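Local coordinates for protein BIFUNCTIONAL PROTEIN Proline utilization A (PutA) (Corynebacterium freiburgense, PDB 5UX5) that probably couples the two oxidation steps of proline catabolism, joining an FAD-dependent proline dehydrogenase to an NAD-dependent aldehyde dehydrogenase in one chain, at residues A507-S512 and H585-V590; V605-A610 and A908-W913; I732-V737 and E834-W839. All coordinates share one frame; numbering follows the deposited sequence.

All three contacts lie in the aldehyde dehydrogenase part of the chain and are held by van der Waals packing, with no hydrogen bond running between paired segments. Contacts 1 and 2 are neighbours, their centres 12 Å apart: strand 580-591 of contact 1 leads into helix 599-611 of contact 2 and pairs with strand 911-915, and His585 N approaches Leu910 O at 3.1 Å, a probable hydrogen bond. Contact 1 is partly buried, with Asn586 exposed at its margin, whereas contact 2 is wholly buried and sets one leucine against helix backbone. Contact 3, also buried, joins strand 728-734 to helix 833-841 through branched side chains, an alanine and an indole, its centre 41 Å from that of contact 2.

Contact 1: A507-S512 and H585-V590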
loop_
_atom_site.group_PDB
_atom_site.type_symbol
_atom_site.label_atom_id
_atom_site.label_comp_id
_atom_site.label_asym_id
_atom_site.label_seq_id
_atom_site.Cartn_x
_atom_site.Cartn_y
_atom_site.Cartn_z
ATOM N N ALA A 507 1.673 -5.414 -41.455
ATOM C CA ALA A 507 2.709 -6.024 -42.280
ATOM C C ALA A 507 4.052 -5.326 -42.109
ATOM O O ALA A 507 5.099 -5.984 -42.143
ATOM C CB ALA A 507 2.293 -6.009 -43.751
ATOM N N GLY A 508 4.049 -4.007 -41.910
ATOM C CA GLY A 508 5.305 -3.299 -41.729
ATOM C C GLY A 508 6.045 -3.741 -40.482
ATOM O O GLY A 508 7.273 -3.842 -40.484
ATOM N N LEU A 509 5.306 -4.002 -39.393
ATOM C CA LEU A 509 5.933 -4.502 -38.174
ATOM C C LEU A 509 6.516 -5.896 -38.358
ATOM O O LEU A 509 7.597 -6.195 -37.833
ATOM C CB LEU A 509 4.927 -4.514 -37.026
ATOM C CG LEU A 509 4.936 -3.275 -36.151
ATOM C CD1 LEU A 509 4.035 -3.467 -34.951
ATOM C CD2 LEU A 509 6.356 -3.077 -35.709
ATOM N N LEU A 510 5.825 -6.765 -39.098
ATOM C CA LEU A 510 6.321 -8.132 -39.266
ATOM C C LEU A 510 7.647 -8.160 -39.994
ATOM O O LEU A 510 8.427 -9.101 -39.829
ATOM C CB LEU A 510 5.310 -8.988 -40.028
ATOM C CG LEU A 510 4.049 -9.343 -39.268
ATOM C CD1 LEU A 510 3.222 -10.289 -40.070
ATOM C CD2 LEU A 510 4.432 -9.940 -37.933
ATOM N N LYS A 511 7.906 -7.154 -40.820
ATOM C CA LYS A 511 9.114 -7.148 -41.626
ATOM C C LYS A 511 10.379 -6.932 -40.792
ATOM O O LYS A 511 11.453 -7.390 -41.190
ATOM C CB LYS A 511 8.955 -6.111 -42.737
ATOM C CG LYS A 511 8.271 -6.731 -43.943
ATOM C CD LYS A 511 8.220 -5.848 -45.179
ATOM C CE LYS A 511 7.408 -6.564 -46.268
ATOM N NZ LYS A 511 6.228 -7.269 -45.667
ATOM N N SER A 512 10.292 -6.264 -39.652
ATOM C CA SER A 512 11.490 -6.055 -38.827
ATOM C C SER A 512 11.999 -7.383 -38.264
ATOM O O SER A 512 11.213 -8.160 -37.710
ATOM C CB SER A 512 11.187 -5.099 -37.678
ATOM O OG SER A 512 10.488 -3.979 -38.164
ATOM N N HIS A 585 6.103 -15.595 -30.427
ATOM C CA HIS A 585 5.206 -14.981 -31.394
ATOM C C HIS A 585 5.947 -13.911 -32.199
ATOM O O HIS A 585 6.963 -13.368 -31.747
ATOM C CB HIS A 585 4.025 -14.316 -30.663
ATOM C CG HIS A 585 3.112 -15.264 -29.956
ATOM N ND1 HIS A 585 2.395 -14.899 -28.836
ATOM C CD2 HIS A 585 2.753 -16.538 -30.234
ATOM C CE1 HIS A 585 1.658 -15.919 -28.433
ATOM N NE2 HIS A 585 1.855 -16.923 -29.268
ATOM N N ASN A 586 5.424 -13.565 -33.373
ATOM C CA ASN A 586 5.953 -12.436 -34.121
ATOM C C ASN A 586 5.324 -11.103 -33.727
ATOM O O ASN A 586 6.021 -10.078 -33.723
ATOM C CB ASN A 586 5.771 -12.700 -35.607
ATOM C CG ASN A 586 6.623 -13.861 -36.069
ATOM O OD1 ASN A 586 7.706 -14.092 -35.520
ATOM N ND2 ASN A 586 6.157 -14.591 -37.073
ATOM N N LEU A 587 4.038 -11.098 -33.369
ATOM C CA LEU A 587 3.275 -9.866 -33.173
ATOM C C LEU A 587 2.211 -10.093 -32.108
ATOM O O LEU A 587 1.427 -11.039 -32.211
ATOM C CB LEU A 587 2.617 -9.409 -34.483
ATOM C CG LEU A 587 1.687 -8.197 -34.555
ATOM C CD1 LEU A 587 2.311 -6.887 -34.059
ATOM C CD2 LEU A 587 1.208 -8.030 -35.978
ATOM N N VAL A 588 2.193 -9.237 -31.088
ATOM C CA VAL A 588 1.147 -9.227 -30.074
ATOM C C VAL A 588 0.424 -7.886 -30.117
ATOM O O VAL A 588 1.063 -6.839 -30.253
ATOM C CB VAL A 588 1.725 -9.476 -28.676
ATOM C CG1 VAL A 588 0.635 -9.281 -27.634
ATOM C CG2 VAL A 588 2.345 -10.873 -28.601
ATOM N N VAL A 589 -0.905 -7.913 -29.966
ATOM C CA VAL A 589 -1.706 -6.701 -29.840
ATOM C C VAL A 589 -2.103 -6.525 -28.375
ATOM O O VAL A 589 -2.566 -7.481 -27.726
ATOM C CB VAL A 589 -2.942 -6.761 -30.749
ATOM C CG1 VAL A 589 -3.928 -5.604 -30.402
ATOM C CG2 VAL A 589 -2.517 -6.707 -32.187
ATOM N N VAL A 590 -1.908 -5.310 -27.846
ATOM C CA VAL A 590 -2.252 -4.981 -26.463
ATOM C C VAL A 590 -3.404 -3.986 -26.476
ATOM O O VAL A 590 -3.226 -2.809 -26.827
ATOM C CB VAL A 590 -1.062 -4.412 -25.677
ATOM C CG1 VAL A 590 -1.505 -4.065 -24.279
ATOM C CG2 VAL A 590 0.063 -5.403 -25.613
#
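Leu509 and Leu587 meet through their CD1 methyls, 3.9 Å apart, with the two side chains crossing at about a right angle. One residue further along the helix, Leu510 uses its CD2 methyl twice: it lies 3.8 Å from Asn586 CB and 3.9 Å from Leu587 CB. For Asn586 the touching atom is thus the aliphatic CB and not the amide. The root and the tip of Leu587 serve different partners, CB meeting Leu510 and CD1 meeting Leu509. The contact lays the last turns of helix 499-511 against strand 580-591 at residues 586 and 587, an arrangement consistent with the Rossmann-type NAD-binding domain of the aldehyde dehydrogenase fold, where this strand has parallel neighbours in 614-618 and 666-670. Ile616 of strand 614-618 touches both Leu509 and Leu587, which extends the apolar cluster across the sheet. Asp665 OD2 accepts hydrogen bonds from the backbone N atoms of Asn586 and Leu587, anchoring the strand at this point. Beyond the helix, Ser512 OG is hydrogen-bonded to Asp642 O.

Contact 2: V605-A610 and A908-W913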
loop_
_atom_site.group_PDB
_atom_site.type_symbol
_atom_site.label_atom_id
_atom_site.label_comp_id
_atom_site.label_asym_id
_atom_site.label_seq_id
_atom_site.Cartn_x
_atom_site.Cartn_y
_atom_site.Cartn_z
ATOM N N VAL A 605 3.009 -4.339 -23.534
ATOM C CA VAL A 605 4.051 -4.034 -24.505
ATOM C C VAL A 605 5.406 -4.573 -24.027
ATOM O O VAL A 605 6.122 -5.252 -24.776
ATOM C CB VAL A 605 4.066 -2.517 -24.799
ATOM C CG1 VAL A 605 5.297 -2.075 -25.581
ATOM C CG2 VAL A 605 2.827 -2.164 -25.604
ATOM N N PHE A 606 5.772 -4.311 -22.771
ATOM C CA PHE A 606 7.047 -4.825 -22.276
ATOM C C PHE A 606 7.093 -6.361 -22.293
ATOM O O PHE A 606 8.133 -6.957 -22.614
ATOM C CB PHE A 606 7.325 -4.271 -20.886
ATOM C CG PHE A 606 7.638 -2.792 -20.872
ATOM C CD1 PHE A 606 8.279 -2.193 -21.946
ATOM C CD2 PHE A 606 7.261 -1.999 -19.805
ATOM C CE1 PHE A 606 8.556 -0.831 -21.948
ATOM C CE2 PHE A 606 7.523 -0.633 -19.808
ATOM C CZ PHE A 606 8.171 -0.050 -20.871
ATOM N N ALA A 607 5.970 -7.023 -21.974
ATOM C CA ALA A 607 5.958 -8.483 -21.952
ATOM C C ALA A 607 6.157 -9.067 -23.348
ATOM O O ALA A 607 6.885 -10.058 -23.517
ATOM C CB ALA A 607 4.650 -8.989 -21.340
ATOM N N SER A 608 5.536 -8.447 -24.354
ATOM C CA SER A 608 5.705 -8.877 -25.736
ATOM C C SER A 608 7.147 -8.705 -26.185
ATOM O O SER A 608 7.723 -9.605 -26.814
ATOM C CB SER A 608 4.779 -8.074 -26.655
ATOM O OG SER A 608 3.414 -8.239 -26.319
ATOM N N LEU A 609 7.729 -7.528 -25.913
ATOM C CA LEU A 609 9.115 -7.287 -26.295
ATOM C C LEU A 609 10.047 -8.282 -25.620
ATOM O O LEU A 609 10.896 -8.887 -26.279
ATOM C CB LEU A 609 9.541 -5.858 -25.970
ATOM C CG LEU A 609 8.947 -4.666 -26.704
ATOM C CD1 LEU A 609 9.794 -3.479 -26.343
ATOM C CD2 LEU A 609 8.978 -4.884 -28.197
ATOM N N ALA A 610 9.904 -8.462 -24.307
ATOM C CA ALA A 610 10.720 -9.444 -23.603
ATOM C C ALA A 610 10.606 -10.845 -24.222
ATOM O O ALA A 610 11.589 -11.590 -24.286
ATOM C CB ALA A 610 10.314 -9.471 -22.135
ATOM N N ALA A 908 6.572 -16.147 -20.785
ATOM C CA ALA A 908 6.639 -17.452 -21.436
ATOM C C ALA A 908 5.350 -17.867 -22.158
ATOM O O ALA A 908 5.390 -18.831 -22.931
ATOM C CB ALA A 908 7.015 -18.520 -20.407
ATOM N N GLN A 909 4.216 -17.183 -21.937
ATOM C CA GLN A 909 3.001 -17.480 -22.692
ATOM C C GLN A 909 3.032 -16.912 -24.097
ATOM O O GLN A 909 2.228 -17.333 -24.939
ATOM C CB GLN A 909 1.757 -16.938 -22.000
ATOM C CG GLN A 909 1.489 -17.487 -20.642
ATOM C CD GLN A 909 0.183 -16.989 -20.051
ATOM O OE1 GLN A 909 -0.489 -17.708 -19.307
ATOM N NE2 GLN A 909 -0.173 -15.750 -20.366
ATOM N N LEU A 910 3.894 -15.938 -24.359
ATOM C CA LEU A 910 3.808 -15.202 -25.617
ATOM C C LEU A 910 4.612 -15.898 -26.709
ATOM O O LEU A 910 5.423 -15.321 -27.433
ATOM C CB LEU A 910 4.248 -13.754 -25.412
ATOM C CG LEU A 910 3.309 -13.011 -24.434
ATOM C CD1 LEU A 910 3.622 -11.550 -24.354
ATOM C CD2 LEU A 910 1.811 -13.224 -24.794
ATOM N N GLY A 911 4.344 -17.187 -26.830
ATOM C CA GLY A 911 5.029 -17.994 -27.817
ATOM C C GLY A 911 4.580 -19.426 -27.696
ATOM O O GLY A 911 3.504 -19.717 -27.169
ATOM N N THR A 912 5.428 -20.325 -28.169
ATOM C CA THR A 912 5.114 -21.745 -28.133
ATOM C C THR A 912 6.345 -22.503 -27.684
ATOM O O THR A 912 7.464 -22.075 -27.954
ATOM C CB THR A 912 4.661 -22.238 -29.497
ATOM O OG1 THR A 912 5.551 -21.733 -30.501
ATOM C CG2 THR A 912 3.234 -21.753 -29.779
ATOM N N TRP A 913 6.131 -23.626 -26.994
ATOM C CA TRP A 913 7.211 -24.458 -26.480
ATOM C C TRP A 913 7.215 -25.822 -27.161
ATOM O O TRP A 913 6.164 -26.360 -27.527
ATOM C CB TRP A 913 7.098 -24.651 -24.960
ATOM C CG TRP A 913 7.366 -23.409 -24.165
ATOM C CD1 TRP A 913 6.499 -22.396 -23.920
ATOM C CD2 TRP A 913 8.601 -23.040 -23.527
ATOM N NE1 TRP A 913 7.101 -21.417 -23.160
ATOM C CE2 TRP A 913 8.393 -21.785 -22.910
ATOM C CE3 TRP A 913 9.863 -23.642 -23.430
ATOM C CZ2 TRP A 913 9.402 -21.116 -22.211
ATOM C CZ3 TRP A 913 10.858 -22.987 -22.722
ATOM C CH2 TRP A 913 10.623 -21.739 -22.123
#
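Leu910 sets its CD1 methyl against helix 599-611, on the backbone between Ala607 and Ser608. The helix follows strand 580-591 in the Rossmann-type NAD-binding region of the aldehyde dehydrogenase fold, and strand 911-915, which starts just after Leu910, runs antiparallel to that same strand. The leucine CG stands anti to its own carbonyl carbon (chi1 -63°), and the extended chain beyond it carries CD1 to 3.6 Å from Ser608 N and 3.7 Å from Ala607 O. The CB of Ala607 lies beside the same methyl at 4.1 Å, and Ser608 OG is 3.9 Å from it; one branch of a single side chain therefore makes the contact with both helix residues. The serine hydroxyl has its polar partner within the helix, Gly604 O one turn earlier, so its approach to the leucine methyl is van der Waals packing. Leu910 is also the centre of an inverse gamma turn, the bend from which the chain enters the strand. Behind the turn, Trp913 comes back towards Ala908, and Arg1050 makes a cation-pi contact with its indole. The carbonyl of Ala908 lies at the edge of that indole, in the ring plane, and accepts a hydrogen bond from Trp913 NE1 of 3.1 Å with an N-H...O angle of 157°.

Contact 3: I732-V737 and E834-W839; sequences ILVGDV and EQAIEW
Ile732 projects from its strand onto helix 833-841, and its two branches divide the work. From CB, the CG2 methyl is directed anti to the backbone N and reaches the helix at Ala836, with CB of the alanine 3.5 Å away and CA at 4.0 Å. The same methyl also lies 4.0 Å from CE3 of Trp839, approaching the indole obliquely. The other branch leaves CB through CG1, which stands anti to the carbonyl carbon (chi1 -52°), and continues extended to CD1. This terminal methyl ends 3.6 Å from Ala836 O and 4.1 Å from Trp839 CB, so the isoleucine spans almost one turn of the helix, from residue 836 to residue 839. Two residues along the strand, Val734 adds its CG2 methyl to Ala836 CB at 3.9 Å, and the small alanine side chain is thereby met by both strand residues. The indole of Trp839 is also packed from within its own helix, where Gln835 CG lies over one face, offset toward the rim.

Ala830 of the adjacent strand 824-830 touches both Ile732 and Trp839, while Ile699 of strand 696-700 touches Ala836; the helix therefore bears on three neighbouring strands. Strand 732-734 and helix 834-839 run nearly antiparallel, at 168°, with their axes 8.8 Å apart at closest approach. Such packing of a helix along a layer of parallel strands is the alpha/beta architecture of the aldehyde dehydrogenase fold, here probably in its catalytic domain.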
loop_
_atom_site.group_PDB
_atom_site.type_symbol
_atom_site.label_atom_id
_atom_site.label_comp_id
_atom_site.label_asym_id
_atom_site.label_seq_id
_atom_site.Cartn_x
_atom_site.Cartn_y
_atom_site.Cartn_z
ATOM N N ILE A 732 -17.734 -8.711 4.192
ATOM C CA ILE A 732 -18.562 -9.753 4.793
ATOM C C ILE A 732 -18.130 -9.859 6.244
ATOM O O ILE A 732 -17.000 -10.272 6.526
ATOM C CB ILE A 732 -18.393 -11.115 4.099
ATOM C CG1 ILE A 732 -18.573 -11.034 2.594
ATOM C CG2 ILE A 732 -19.352 -12.145 4.656
ATOM C CD1 ILE A 732 -18.229 -12.339 1.963
ATOM N N LEU A 733 -19.016 -9.495 7.162
ATOM C CA LEU A 733 -18.733 -9.514 8.590
ATOM C C LEU A 733 -19.290 -10.789 9.200
ATOM O O LEU A 733 -20.450 -11.139 8.956
ATOM C CB LEU A 733 -19.370 -8.313 9.276
ATOM C CG LEU A 733 -19.283 -7.007 8.524
ATOM C CD1 LEU A 733 -20.044 -5.967 9.306
ATOM C CD2 LEU A 733 -17.848 -6.641 8.426
ATOM N N VAL A 734 -18.469 -11.492 9.976
ATOM C CA VAL A 734 -18.927 -12.680 10.691
ATOM C C VAL A 734 -19.346 -12.281 12.096
ATOM O O VAL A 734 -18.580 -11.634 12.826
ATOM C CB VAL A 734 -17.852 -13.775 10.732
ATOM C CG1 VAL A 734 -18.388 -14.952 11.507
ATOM C CG2 VAL A 734 -17.465 -14.213 9.319
ATOM N N GLY A 735 -20.577 -12.627 12.463
ATOM C CA GLY A 735 -21.040 -12.274 13.789
ATOM C C GLY A 735 -21.052 -10.773 13.997
ATOM O O GLY A 735 -21.404 -9.996 13.098
ATOM N N ASP A 736 -20.665 -10.362 15.206
ATOM C CA ASP A 736 -20.672 -8.967 15.636
ATOM C C ASP A 736 -19.238 -8.446 15.668
ATOM O O ASP A 736 -18.377 -9.022 16.344
ATOM C CB ASP A 736 -21.343 -8.830 17.007
ATOM C CG ASP A 736 -21.232 -7.423 17.586
ATOM O OD1 ASP A 736 -21.775 -6.478 16.975
ATOM O OD2 ASP A 736 -20.621 -7.259 18.664
ATOM N N VAL A 737 -18.982 -7.361 14.941
ATOM C CA VAL A 737 -17.635 -6.823 14.820
ATOM C C VAL A 737 -17.485 -5.479 15.542
ATOM O O VAL A 737 -16.546 -4.732 15.274
ATOM C CB VAL A 737 -17.211 -6.732 13.344
ATOM C CG1 VAL A 737 -16.935 -8.115 12.798
ATOM C CG2 VAL A 737 -18.308 -6.086 12.523
ATOM N N GLU A 834 -17.200 -20.106 7.836
ATOM C CA GLU A 834 -17.420 -21.073 6.760
ATOM C C GLU A 834 -18.466 -20.570 5.771
ATOM O O GLU A 834 -18.284 -20.681 4.551
ATOM C CB GLU A 834 -17.818 -22.422 7.351
ATOM C CG GLU A 834 -16.637 -23.187 7.932
ATOM C CD GLU A 834 -16.129 -22.592 9.264
ATOM O OE1 GLU A 834 -15.130 -23.135 9.799
ATOM O OE2 GLU A 834 -16.706 -21.587 9.771
ATOM N N GLN A 835 -19.532 -19.941 6.273
ATOM C CA GLN A 835 -20.528 -19.374 5.373
ATOM C C GLN A 835 -19.975 -18.177 4.602
ATOM O O GLN A 835 -20.179 -18.069 3.383
ATOM C CB GLN A 835 -21.758 -18.960 6.155
ATOM C CG GLN A 835 -22.678 -18.112 5.332
ATOM C CD GLN A 835 -23.971 -17.863 6.031
ATOM O OE1 GLN A 835 -24.025 -17.151 7.039
ATOM N NE2 GLN A 835 -25.030 -18.461 5.514
ATOM N N ALA A 836 -19.273 -17.266 5.297
ATOM C CA ALA A 836 -18.688 -16.104 4.631
ATOM C C ALA A 836 -17.763 -16.527 3.504
ATOM O O ALA A 836 -17.750 -15.898 2.437
ATOM C CB ALA A 836 -17.921 -15.242 5.630
ATOM N N ILE A 837 -17.012 -17.621 3.702
ATOM C CA ILE A 837 -16.153 -18.114 2.628
ATOM C C ILE A 837 -16.988 -18.653 1.479
ATOM O O ILE A 837 -16.625 -18.485 0.314
ATOM C CB ILE A 837 -15.162 -19.173 3.133
ATOM C CG1 ILE A 837 -14.188 -18.569 4.130
ATOM C CG2 ILE A 837 -14.351 -19.678 1.975
ATOM C CD1 ILE A 837 -13.329 -19.587 4.788
ATOM N N GLU A 838 -18.104 -19.331 1.779
ATOM C CA GLU A 838 -19.006 -19.734 0.705
ATOM C C GLU A 838 -19.458 -18.526 -0.095
ATOM O O GLU A 838 -19.475 -18.561 -1.331
ATOM C CB GLU A 838 -20.231 -20.453 1.258
ATOM C CG GLU A 838 -20.116 -21.938 1.529
ATOM C CD GLU A 838 -21.409 -22.459 2.149
ATOM O OE1 GLU A 838 -21.366 -23.115 3.219
ATOM O OE2 GLU A 838 -22.483 -22.170 1.572
ATOM N N TRP A 839 -19.809 -17.434 0.596
ATOM C CA TRP A 839 -20.315 -16.256 -0.098
ATOM C C TRP A 839 -19.232 -15.594 -0.937
ATOM O O TRP A 839 -19.498 -15.162 -2.063
ATOM C CB TRP A 839 -20.917 -15.273 0.898
ATOM C CG TRP A 839 -22.188 -15.761 1.530
ATOM C CD1 TRP A 839 -22.880 -16.913 1.244
ATOM C CD2 TRP A 839 -22.909 -15.113 2.566
ATOM N NE1 TRP A 839 -23.984 -17.016 2.048
ATOM C CE2 TRP A 839 -24.028 -15.919 2.868
ATOM C CE3 TRP A 839 -22.716 -13.919 3.274
ATOM C CZ2 TRP A 839 -24.941 -15.574 3.842
ATOM C CZ3 TRP A 839 -23.615 -13.577 4.238
ATOM C CH2 TRP A 839 -24.722 -14.401 4.518
#